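Local structure of N-acylethanolamine-hydrolyzing acid amidase subunit beta (Caenorhabditis elegans, 6DY3) at residues B[122-127]-B[135-140]; B[84-89]-B[116-121]. The protein probably hydrolyses bioactive fatty acid amides such as N-palmitoylethanolamine to ethanolamine and free fatty acids, as the beta-subunit of an autocatalytically cleaved heterodimeric amidase. All blocks are in the same frame, centred on the assembly; numbering follows the deposited sequence.

Interaction 1 (B[122-127]-B[135-140]); sequences SYIIVA and VVISRN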
loop_
_atom_site.group_PDB
_atom_site.type_symbol
_atom_site.label_atom_id
_atom_site.label_comp_id
_atom_site.label_asym_id
_atom_site.label_seq_id
_atom_site.Cartn_x
_atom_site.Cartn_y
_atom_site.Cartn_z
ATOM N N SER B 122 -9.396 -6.527 -3.103
ATOM C CA SER B 122 -8.453 -5.439 -3.307
ATOM C C SER B 122 -7.952 -5.515 -4.743
ATOM O O SER B 122 -8.249 -6.460 -5.478
ATOM C CB SER B 122 -7.294 -5.521 -2.311
ATOM O OG SER B 122 -6.686 -6.798 -2.367
ATOM N N TYR B 123 -7.191 -4.499 -5.131
ATOM C CA TYR B 123 -6.463 -4.493 -6.390
ATOM C C TYR B 123 -4.981 -4.445 -6.069
ATOM O O TYR B 123 -4.518 -3.512 -5.404
ATOM C CB TYR B 123 -6.847 -3.298 -7.254
ATOM C CG TYR B 123 -8.275 -3.300 -7.745
ATOM C CD1 TYR B 123 -8.697 -4.209 -8.709
ATOM C CD2 TYR B 123 -9.194 -2.370 -7.271
ATOM C CE1 TYR B 123 -9.998 -4.202 -9.171
ATOM C CE2 TYR B 123 -10.495 -2.356 -7.732
ATOM C CZ TYR B 123 -10.890 -3.273 -8.680
ATOM O OH TYR B 123 -12.186 -3.256 -9.138
ATOM N N ILE B 124 -4.240 -5.434 -6.555
ATOM C CA ILE B 124 -2.791 -5.484 -6.407
ATOM C C ILE B 124 -2.190 -5.137 -7.761
ATOM O O ILE B 124 -2.408 -5.850 -8.749
ATOM C CB ILE B 124 -2.316 -6.861 -5.914
ATOM C CG1 ILE B 124 -2.958 -7.179 -4.561
ATOM C CG2 ILE B 124 -0.799 -6.886 -5.810
ATOM C CD1 ILE B 124 -2.679 -8.568 -4.044
ATOM N N ILE B 125 -1.441 -4.041 -7.807
ATOM C CA ILE B 125 -0.825 -3.545 -9.032
ATOM C C ILE B 125 0.664 -3.835 -8.944
ATOM O O ILE B 125 1.333 -3.400 -8.000
ATOM C CB ILE B 125 -1.090 -2.045 -9.234
ATOM C CG1 ILE B 125 -2.585 -1.784 -9.456
ATOM C CG2 ILE B 125 -0.280 -1.504 -10.400
ATOM C CD1 ILE B 125 -3.397 -1.629 -8.183
ATOM N N VAL B 126 1.184 -4.554 -9.933
ATOM C CA VAL B 126 2.573 -4.992 -9.942
ATOM C C VAL B 126 3.229 -4.496 -11.223
ATOM O O VAL B 126 2.641 -4.583 -12.309
ATOM C CB VAL B 126 2.682 -6.529 -9.830
ATOM C CG1 VAL B 126 4.125 -6.945 -9.557
ATOM C CG2 VAL B 126 1.751 -7.062 -8.751
ATOM N N ALA B 127 4.449 -3.982 -11.093
ATOM C CA ALA B 127 5.222 -3.478 -12.218
ATOM C C ALA B 127 6.565 -4.193 -12.276
ATOM O O ALA B 127 7.200 -4.426 -11.243
ATOM C CB ALA B 127 5.435 -1.966 -12.101
ATOM N N VAL B 135 0.667 -5.513 -14.383
ATOM C CA VAL B 135 -0.595 -6.221 -14.221
ATOM C C VAL B 135 -1.394 -5.613 -13.078
ATOM O O VAL B 135 -0.839 -5.138 -12.083
ATOM C CB VAL B 135 -0.368 -7.728 -13.964
ATOM C CG1 VAL B 135 0.350 -7.950 -12.629
ATOM C CG2 VAL B 135 -1.689 -8.478 -13.997
ATOM N N VAL B 136 -2.713 -5.629 -13.234
ATOM C CA VAL B 136 -3.642 -5.384 -12.140
ATOM C C VAL B 136 -4.200 -6.733 -11.724
ATOM O O VAL B 136 -4.764 -7.458 -12.551
ATOM C CB VAL B 136 -4.768 -4.421 -12.548
ATOM C CG1 VAL B 136 -5.841 -4.364 -11.476
ATOM C CG2 VAL B 136 -4.211 -3.032 -12.796
ATOM N N ILE B 137 -4.013 -7.088 -10.456
ATOM C CA ILE B 137 -4.552 -8.325 -9.901
ATOM C C ILE B 137 -5.798 -7.976 -9.101
ATOM O O ILE B 137 -5.734 -7.208 -8.134
ATOM C CB ILE B 137 -3.517 -9.049 -9.027
ATOM C CG1 ILE B 137 -2.281 -9.400 -9.860
ATOM C CG2 ILE B 137 -4.137 -10.295 -8.384
ATOM C CD1 ILE B 137 -1.123 -9.954 -9.055
ATOM N N SER B 138 -6.929 -8.543 -9.498
ATOM C CA SER B 138 -8.201 -8.293 -8.834
ATOM C C SER B 138 -8.471 -9.436 -7.867
ATOM O O SER B 138 -8.784 -10.553 -8.289
ATOM C CB SER B 138 -9.330 -8.167 -9.853
ATOM O OG SER B 138 -9.037 -7.144 -10.783
ATOM N N ARG B 139 -8.343 -9.156 -6.573
ATOM C CA ARG B 139 -8.730 -10.114 -5.544
ATOM C C ARG B 139 -10.236 -10.002 -5.357
ATOM O O ARG B 139 -10.739 -8.968 -4.900
ATOM C CB ARG B 139 -7.985 -9.842 -4.240
ATOM C CG ARG B 139 -6.471 -9.960 -4.356
ATOM C CD ARG B 139 -6.041 -11.337 -4.850
ATOM N NE ARG B 139 -6.718 -12.422 -4.145
ATOM C CZ ARG B 139 -6.345 -13.695 -4.194
ATOM N NH1 ARG B 139 -5.293 -14.057 -4.910
ATOM N NH2 ARG B 139 -7.025 -14.605 -3.520
ATOM N N ASN B 140 -10.955 -11.062 -5.706
ATOM C CA ASN B 140 -12.409 -11.049 -5.691
ATOM C C ASN B 140 -12.927 -11.645 -4.393
ATOM O O ASN B 140 -12.183 -12.225 -3.600
ATOM C CB ASN B 140 -12.967 -11.822 -6.891
ATOM C CG ASN B 140 -12.501 -11.259 -8.217
ATOM O OD1 ASN B 140 -12.496 -10.047 -8.421
ATOM N ND2 ASN B 140 -12.094 -12.140 -9.125
#

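Interaction 2 (B[84-89]-B[116-121]); sequences FYTKFK and THLFSP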
loop_
_atom_site.group_PDB
_atom_site.type_symbol
_atom_site.label_atom_id
_atom_site.label_comp_id
_atom_site.label_asym_id
_atom_site.label_seq_id
_atom_site.Cartn_x
_atom_site.Cartn_y
_atom_site.Cartn_z
ATOM N N PHE B 84 -14.187 -8.630 7.683
ATOM C CA PHE B 84 -13.333 -8.762 8.859
ATOM C C PHE B 84 -12.718 -10.151 8.943
ATOM O O PHE B 84 -11.575 -10.303 9.387
ATOM C CB PHE B 84 -14.137 -8.463 10.123
ATOM C CG PHE B 84 -14.221 -7.001 10.460
ATOM C CD1 PHE B 84 -14.002 -6.563 11.760
ATOM C CD2 PHE B 84 -14.520 -6.065 9.482
ATOM C CE1 PHE B 84 -14.081 -5.217 12.079
ATOM C CE2 PHE B 84 -14.598 -4.712 9.793
ATOM C CZ PHE B 84 -14.378 -4.288 11.094
ATOM N N TYR B 85 -13.461 -11.178 8.528
ATOM C CA TYR B 85 -12.963 -12.546 8.626
ATOM C C TYR B 85 -11.718 -12.745 7.768
ATOM O O TYR B 85 -10.711 -13.290 8.231
ATOM C CB TYR B 85 -14.060 -13.528 8.221
ATOM C CG TYR B 85 -13.610 -14.970 8.146
ATOM C CD1 TYR B 85 -13.350 -15.697 9.299
ATOM C CD2 TYR B 85 -13.462 -15.610 6.921
ATOM C CE1 TYR B 85 -12.945 -17.019 9.239
ATOM C CE2 TYR B 85 -13.058 -16.932 6.849
ATOM C CZ TYR B 85 -12.801 -17.633 8.011
ATOM O OH TYR B 85 -12.399 -18.950 7.948
ATOM N N THR B 86 -11.768 -12.310 6.506
ATOM C CA THR B 86 -10.626 -12.511 5.623
ATOM C C THR B 86 -9.453 -11.619 6.015
ATOM O O THR B 86 -8.294 -12.017 5.856
ATOM C CB THR B 86 -11.027 -12.240 4.174
ATOM O OG1 THR B 86 -11.372 -10.859 4.028
ATOM C CG2 THR B 86 -12.223 -13.088 3.783
ATOM N N LYS B 87 -9.724 -10.422 6.538
ATOM C CA LYS B 87 -8.638 -9.552 6.979
ATOM C C LYS B 87 -7.868 -10.174 8.137
ATOM O O LYS B 87 -6.643 -10.024 8.226
ATOM C CB LYS B 87 -9.190 -8.185 7.378
ATOM C CG LYS B 87 -9.506 -7.274 6.198
ATOM C CD LYS B 87 -9.915 -5.894 6.674
ATOM C CE LYS B 87 -9.929 -4.886 5.544
ATOM N NZ LYS B 87 -10.996 -5.168 4.552
ATOM N N PHE B 88 -8.566 -10.874 9.035
ATOM C CA PHE B 88 -7.898 -11.569 10.131
ATOM C C PHE B 88 -7.257 -12.866 9.655
ATOM O O PHE B 88 -6.200 -13.263 10.153
ATOM C CB PHE B 88 -8.893 -11.863 11.258
ATOM C CG PHE B 88 -9.055 -10.741 12.240
ATOM C CD1 PHE B 88 -8.229 -10.656 13.350
ATOM C CD2 PHE B 88 -10.043 -9.779 12.064
ATOM C CE1 PHE B 88 -8.376 -9.623 14.267
ATOM C CE2 PHE B 88 -10.201 -8.741 12.972
ATOM C CZ PHE B 88 -9.368 -8.661 14.078
ATOM N N LYS B 89 -7.893 -13.542 8.702
ATOM C CA LYS B 89 -7.405 -14.842 8.259
ATOM C C LYS B 89 -6.076 -14.716 7.523
ATOM O O LYS B 89 -5.229 -15.610 7.621
ATOM C CB LYS B 89 -8.453 -15.495 7.358
ATOM C CG LYS B 89 -8.336 -16.998 7.201
ATOM C CD LYS B 89 -8.759 -17.724 8.465
ATOM C CE LYS B 89 -8.714 -19.236 8.283
ATOM N NZ LYS B 89 -9.129 -19.950 9.521
ATOM N N THR B 116 -5.108 -18.959 -5.197
ATOM C CA THR B 116 -6.503 -19.107 -4.793
ATOM C C THR B 116 -6.538 -19.402 -3.302
ATOM O O THR B 116 -6.326 -20.537 -2.874
ATOM C CB THR B 116 -7.191 -20.218 -5.579
ATOM O OG1 THR B 116 -7.169 -19.908 -6.976
ATOM C CG2 THR B 116 -8.638 -20.369 -5.125
ATOM N N HIS B 117 -6.792 -18.369 -2.507
ATOM C CA HIS B 117 -6.971 -18.524 -1.072
ATOM C C HIS B 117 -7.686 -17.286 -0.561
ATOM O O HIS B 117 -7.784 -16.277 -1.261
ATOM C CB HIS B 117 -5.631 -18.738 -0.355
ATOM C CG HIS B 117 -4.571 -17.753 -0.738
ATOM N ND1 HIS B 117 -4.804 -16.398 -0.822
ATOM C CD2 HIS B 117 -3.272 -17.931 -1.069
ATOM C CE1 HIS B 117 -3.692 -15.783 -1.182
ATOM N NE2 HIS B 117 -2.747 -16.691 -1.340
ATOM N N LEU B 118 -8.202 -17.380 0.661
ATOM C CA LEU B 118 -8.892 -16.244 1.259
ATOM C C LEU B 118 -7.985 -15.022 1.258
ATOM O O LEU B 118 -6.869 -15.056 1.787
ATOM C CB LEU B 118 -9.345 -16.574 2.683
ATOM C CG LEU B 118 -10.641 -17.376 2.835
ATOM C CD1 LEU B 118 -10.886 -17.674 4.299
ATOM C CD2 LEU B 118 -11.843 -16.650 2.238
ATOM N N PHE B 119 -8.465 -13.940 0.654
ATOM C CA PHE B 119 -7.727 -12.690 0.645
ATOM C C PHE B 119 -8.721 -11.546 0.558
ATOM O O PHE B 119 -9.723 -11.635 -0.158
ATOM C CB PHE B 119 -6.734 -12.627 -0.515
ATOM C CG PHE B 119 -5.655 -11.614 -0.320
ATOM C CD1 PHE B 119 -4.520 -11.930 0.410
ATOM C CD2 PHE B 119 -5.777 -10.341 -0.855
ATOM C CE1 PHE B 119 -3.521 -10.991 0.599
ATOM C CE2 PHE B 119 -4.783 -9.390 -0.671
ATOM C CZ PHE B 119 -3.654 -9.712 0.055
ATOM N N SER B 120 -8.448 -10.486 1.304
ATOM C CA SER B 120 -9.365 -9.364 1.354
ATOM C C SER B 120 -9.525 -8.776 -0.047
ATOM O O SER B 120 -8.524 -8.619 -0.765
ATOM C CB SER B 120 -8.845 -8.305 2.323
ATOM O OG SER B 120 -9.815 -7.299 2.558
ATOM N N PRO B 121 -10.747 -8.470 -0.487
ATOM C CA PRO B 121 -10.915 -7.900 -1.829
ATOM C C PRO B 121 -10.094 -6.629 -1.981
ATOM O O PRO B 121 -10.074 -5.766 -1.101
ATOM C CB PRO B 121 -12.420 -7.629 -1.916
ATOM C CG PRO B 121 -13.026 -8.577 -0.954
ATOM C CD PRO B 121 -12.043 -8.689 0.172
HETATM O O HOH W 1 -6.873 -11.067 3.710
HETATM O O HOH W 2 -12.029 -7.899 3.414
#

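Interaction 1 (B[122-127]-B[135-140])
The carbonyl oxygen of Ile137 is gripped twice from strand 122-127: Ile124 N gives it a nearly straight hydrogen bond in the carbonyl plane (2.8 Å, 166° at the hydrogen), and Tyr123 CA adds a CA-H...O contact at 3.3 Å. Ile137 N returns the bond to Ile124 O, closing a hydrogen-bonded antiparallel pair. Val126 with Val135 forms a second such pair, and Ser122 with Arg139 a third, in which Ser122 N to Arg139 O is weak. Tyr123 and Ser138 form a non-hydrogen-bonded pair. The Tyr123 ring, with CG beside the backbone N (chi1 -66°), turns its CD1-CE1 edge to Ser138 OG, which lies in the ring plane 3.5 Å from CE1. Val136 CG1 meets Tyr123 CD1 obliquely at 4.0 Å, while Val136 CG2 lies alongside Ile125 CG1. An alanine in place of Tyr123 would probably disturb this face of the hairpin, losing the ring edge against Ser138 OG, the oblique contact with Val136 and the hydroxyl's hydrogen bond to Phe164 O, next to Asn163. On the other face, Ile124 and Ile137 abut CB to CB at 4.0 Å. The Arg139 chain, bent at chi2 and chi3, passes its CG by Ile124 CD1 and by Ser122 OG, itself hydrogen-bonded to Ser120 O, before NH1 reaches the carbonyls of Phe113 and Arg115. Helix 106-113 packs on the Ile124, Val126 and Ile137 face, whereas Ile125 touches Ser3 and Val5 of the other sheet, so this beta hairpin belongs to the layered alpha-beta-beta-alpha core of an Ntn hydrolase.

Interaction 2 (B[84-89]-B[116-121])
Thr86 holds OG1 between its backbone N and carbonyl carbon (chi1 65°), which directs CG2 to Leu118 CD2, 3.9 Å away, and leaves OG1 beside Ser120 CA, with a hydrogen bond to Glu83 O. Lys87 runs extended along its chain until it bends at chi4 (67°), bringing NZ to the hydroxyl of Ser120, whose OG is anti to its own N (chi1 -171°). A water sits among the three polar tips: it accepts from Lys87 NZ at 3.1 Å and from Ser120 OG, and also bonds Thr86 OG1. A second water joins the backbones, donating to Thr86 O at 2.7 Å and accepting from Ser120 N at 2.9 Å; it sits above one face of the Phe119 ring, toward the rim. Leu118 supplies the apolar part. Its CD1 meets Tyr85 CE2, the two side chains crossing at about a right angle, and also touches Lys89 CG at 3.9 Å. Lys87 has weak, long ion pairs with Glu83 and with Asp100 of the alpha-subunit. Helix 76-89 and the 116-121 loop thus meet through direct apolar contact at Leu118 and water bridges at Ser120, where the nearby ammonium group would probably polarise the bound water.

The two contacts follow each other along the chain, their centres about 15 Å apart, and the 116-121 loop of interaction 2 runs straight into strand 122-127 of interaction 1. Ser122 OG turns back to hydrogen-bond Ser120 O across this junction, where Tyr99 of the alpha-subunit packs on both serines. Arg139 ties them from the second strand: its NH2 lies 2.9 Å from His117 O and its CG 3.6 Å from Phe119 CD2. Interaction 1 lies closer to the residues that by similarity matter for activity, with the side chain of Ile125 about 7 Å from that of Arg17 and the side chain of Tyr123 about 6 Å from that of Asn163; the side chain of Pro121 is about 10 Å from that of Asn163.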